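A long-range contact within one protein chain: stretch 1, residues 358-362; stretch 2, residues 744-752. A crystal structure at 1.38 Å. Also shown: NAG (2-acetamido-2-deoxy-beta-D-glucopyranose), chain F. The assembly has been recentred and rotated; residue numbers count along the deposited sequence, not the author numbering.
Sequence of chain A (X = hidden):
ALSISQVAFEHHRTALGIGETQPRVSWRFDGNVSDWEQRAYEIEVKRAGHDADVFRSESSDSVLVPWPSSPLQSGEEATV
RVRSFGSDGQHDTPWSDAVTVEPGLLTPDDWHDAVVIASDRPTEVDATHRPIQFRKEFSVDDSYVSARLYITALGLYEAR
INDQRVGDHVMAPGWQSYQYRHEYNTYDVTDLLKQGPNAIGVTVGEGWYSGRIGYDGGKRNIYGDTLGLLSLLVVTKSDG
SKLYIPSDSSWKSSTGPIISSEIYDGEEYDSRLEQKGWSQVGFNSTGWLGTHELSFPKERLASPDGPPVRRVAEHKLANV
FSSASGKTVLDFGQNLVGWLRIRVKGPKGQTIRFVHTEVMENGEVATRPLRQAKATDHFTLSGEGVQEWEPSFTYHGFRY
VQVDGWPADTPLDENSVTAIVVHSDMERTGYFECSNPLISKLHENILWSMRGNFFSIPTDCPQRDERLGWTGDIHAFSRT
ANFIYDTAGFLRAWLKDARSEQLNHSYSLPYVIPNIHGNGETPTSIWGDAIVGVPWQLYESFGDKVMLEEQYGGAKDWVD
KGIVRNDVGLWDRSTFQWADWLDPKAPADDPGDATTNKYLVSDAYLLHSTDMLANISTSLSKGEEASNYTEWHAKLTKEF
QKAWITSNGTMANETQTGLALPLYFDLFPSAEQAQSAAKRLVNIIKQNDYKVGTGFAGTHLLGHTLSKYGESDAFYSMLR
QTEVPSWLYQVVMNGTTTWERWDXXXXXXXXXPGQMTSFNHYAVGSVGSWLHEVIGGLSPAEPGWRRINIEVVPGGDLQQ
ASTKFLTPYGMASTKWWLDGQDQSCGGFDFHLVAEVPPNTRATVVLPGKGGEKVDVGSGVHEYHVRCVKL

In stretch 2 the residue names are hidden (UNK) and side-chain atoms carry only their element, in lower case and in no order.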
# COMPACT_ATOMS: atom_id res chain seq x y z
N GLU A 358 13.87 1.84 -15.72
CA GLU A 358 14.42 1.70 -14.36
C GLU A 358 15.94 1.81 -14.35
O GLU A 358 16.55 2.32 -13.39
CB GLU A 358 14.01 0.36 -13.78
CG GLU A 358 12.54 0.30 -13.48
CD GLU A 358 12.21 -0.94 -12.66
OE1 GLU A 358 12.46 -2.08 -13.15
OE2 GLU A 358 11.74 -0.75 -11.53
N VAL A 359 16.56 1.28 -15.41
CA VAL A 359 18.01 1.10 -15.48
C VAL A 359 18.48 1.39 -16.90
O VAL A 359 17.69 1.47 -17.85
CB VAL A 359 18.43 -0.32 -15.08
CG1 VAL A 359 18.05 -0.62 -13.63
CG2 VAL A 359 17.88 -1.37 -16.03
N MET A 360 19.80 1.52 -17.00
CA MET A 360 20.51 1.55 -18.23
C MET A 360 21.12 0.16 -18.46
O MET A 360 21.43 -0.58 -17.50
CB MET A 360 21.66 2.57 -18.18
CG MET A 360 21.27 3.96 -17.80
SD MET A 360 20.34 4.75 -19.13
CE MET A 360 21.62 5.05 -20.36
N GLU A 361 21.33 -0.18 -19.72
CA GLU A 361 22.05 -1.39 -20.08
C GLU A 361 22.74 -1.17 -21.42
O GLU A 361 22.13 -0.69 -22.37
CB GLU A 361 21.09 -2.57 -20.17
CG GLU A 361 21.80 -3.91 -20.27
CD GLU A 361 20.98 -5.16 -20.55
OE1 GLU A 361 19.84 -5.06 -21.13
OE2 GLU A 361 21.50 -6.27 -20.16
N ASN A 362 24.02 -1.54 -21.51
CA ASN A 362 24.72 -1.43 -22.79
C ASN A 362 24.71 0.04 -23.26
O ASN A 362 24.72 0.30 -24.48
CB ASN A 362 24.11 -2.37 -23.83
CG ASN A 362 24.31 -3.83 -23.46
OD1 ASN A 362 25.19 -4.14 -22.66
ND2 ASN A 362 23.50 -4.72 -24.01
N UNK A 744 18.58 -9.19 -10.16
CA UNK A 744 17.90 -8.57 -11.30
C UNK A 744 18.94 -7.94 -12.22
O UNK A 744 18.75 -7.92 -13.43
c UNK A 744 16.88 -7.55 -10.87
o UNK A 744 15.65 -8.15 -10.47
N UNK A 745 20.01 -7.37 -11.63
CA UNK A 745 21.21 -6.98 -12.41
C UNK A 745 22.38 -7.88 -11.99
O UNK A 745 22.55 -8.15 -10.78
c UNK A 745 21.51 -2.66 -13.82
c UNK A 745 21.60 -5.52 -12.15
c UNK A 745 22.77 -4.99 -12.97
s UNK A 745 22.92 -3.18 -12.82
N UNK A 746 23.17 -8.33 -12.97
CA UNK A 746 24.34 -9.15 -12.72
C UNK A 746 25.53 -8.24 -12.40
O UNK A 746 25.52 -7.04 -12.67
c UNK A 746 24.58 -10.04 -13.95
c UNK A 746 23.75 -11.65 -15.66
c UNK A 746 22.78 -11.71 -13.36
c UNK A 746 23.37 -10.82 -14.44
N UNK A 747 26.60 -8.73 -11.74
CA UNK A 747 27.67 -7.83 -11.30
C UNK A 747 28.38 -6.96 -12.34
O UNK A 747 28.88 -5.88 -11.97
c UNK A 747 26.77 -10.11 -11.29
c UNK A 747 27.81 -9.98 -10.20
c UNK A 747 28.67 -8.78 -10.60
N UNK A 748 28.35 -7.33 -13.62
CA UNK A 748 29.00 -6.48 -14.66
C UNK A 748 28.02 -5.44 -15.21
O UNK A 748 28.37 -4.67 -16.09
c UNK A 748 28.49 -8.17 -16.46
o UNK A 748 27.28 -8.02 -16.21
c UNK A 748 29.54 -7.27 -15.85
n UNK A 748 28.95 -9.12 -17.25
N UNK A 749 26.77 -5.46 -14.75
CA UNK A 749 25.83 -4.43 -15.14
C UNK A 749 24.76 -4.93 -16.08
O UNK A 749 23.84 -4.17 -16.38
N UNK A 750 24.91 -6.14 -16.61
CA UNK A 750 23.90 -6.74 -17.50
C UNK A 750 22.64 -7.10 -16.71
O UNK A 750 22.74 -7.49 -15.54
c UNK A 750 24.43 -7.97 -18.18
o UNK A 750 25.40 -7.60 -19.13
N UNK A 751 21.47 -6.97 -17.36
CA UNK A 751 20.21 -7.34 -16.76
C UNK A 751 20.08 -8.87 -16.80
O UNK A 751 20.53 -9.51 -17.73
c UNK A 751 17.67 -7.07 -16.88
c UNK A 751 18.10 -4.30 -18.07
c UNK A 751 19.02 -6.61 -17.43
c UNK A 751 19.18 -5.09 -17.30
N UNK A 752 19.49 -9.44 -15.74
CA UNK A 752 19.20 -10.85 -15.70
C UNK A 752 18.52 -11.26 -17.01
O UNK A 752 17.62 -10.56 -17.47
n UNK A 752 18.71 -13.07 -13.13
c UNK A 752 18.15 -12.64 -14.25
o UNK A 752 17.54 -13.37 -15.03
c UNK A 752 18.30 -11.16 -14.51
C1 NAG F . 28.02 -10.03 -17.79
C2 NAG F . 28.50 -10.60 -19.08
C3 NAG F . 27.83 -11.93 -19.37
C4 NAG F . 27.92 -12.88 -18.17
C5 NAG F . 27.30 -12.18 -16.96
C6 NAG F . 27.27 -12.93 -15.62
C7 NAG F . 29.16 -8.72 -20.52
C8 NAG F . 28.70 -7.85 -21.66
N2 NAG F . 28.25 -9.62 -20.12
O3 NAG F . 28.58 -12.48 -20.46
O4 NAG F . 27.27 -14.11 -18.51
O5 NAG F . 28.09 -11.01 -16.75
O6 NAG F . 28.59 -13.24 -15.16
O7 NAG F . 30.29 -8.59 -20.05
O HOH W 1 23.67 -1.57 -16.23
O HOH W 2 20.15 -8.77 -20.41
O HOH W 3 23.93 -7.19 -21.37

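Position 744 carries one carbon and then one oxygen, and touches nothing on stretch 1. This is Ser-744; its hydroxyl is hydrogen-bonded elsewhere in the structure, which suits a small polar side chain in a buried place.

At position 745 an unbranched chain runs two carbons, a sulfur and a last carbon, and that terminal carbon lies 4.0 Å from CG1 of Val-359. Only methionine has a thioether in mid-chain. Although its CA-to-CB bond points sideways, the long, flexible chain of Met-745 brings CE to the valine.

Position 746 has four carbons forked at the second and makes no contact with stretch 1. This is Leu-746, an apolar side chain suited to a buried site; its CD1 lies 3.7 Å from C6 of NAG.

Three carbons at position 747 close a ring onto the backbone N, out of reach of stretch 1. This is Pro-747, whose phi of -56° fits the type I turn from Leu-746 to position 749.

Position 748 has two carbons, the second bearing one oxygen and one nitrogen, with no contact to stretch 1. The nitrogen is bonded to C1 of NAG at 1.4 Å, the N-glycosidic link of an asparagine. Asn-748 also accepts at OD1 a hydrogen bond from N of position 750 at 3.1 Å.

No side-chain atom exists at position 749, whose backbone O lies 4.4 Å from CG of Glu-361. This is Gly-749: with phi at 109° and psi at -11°, a CB would jam against the carbonyl O of Asn-748. Its N closes the turn on O of Leu-746 at 2.9 Å.

Position 750 carries one carbon and then one oxygen; CB lies 3.9 Å from OE2 of Glu-361, and the oxygen shares a water with that OE2. This is Ser-750, small and polar enough to join that water.

Position 751 has four carbons forked at the first; its two-carbon arm ends 3.6 Å from CG2 of Val-359. This is Ile-751, whose CA-to-CB bond points toward stretch 1 and whose CD1 gives the valine an apolar partner.

Position 752 repeats the two carbons with one oxygen and one nitrogen, pointing away from stretch 1. In Asn-752 the amide is hydrogen-bonded elsewhere in the structure, while N donates to O of Ser-744 at 2.9 Å.

The contact combines a polar anchor with an apolar patch. Extended Glu-361 accepts at OE2 a nearly straight hydrogen bond from N of Ile-751 (2.9 Å, 168°). Two waters donate to that oxygen, one also donating to O of Ile-751. A third bridges the carbonyls of Met-360 and Gly-749, two acceptors that cannot bond directly. Val-359 packs against Met-745 and Ile-751.

Stretch 2, residues 744-752: SMLPNGSIN
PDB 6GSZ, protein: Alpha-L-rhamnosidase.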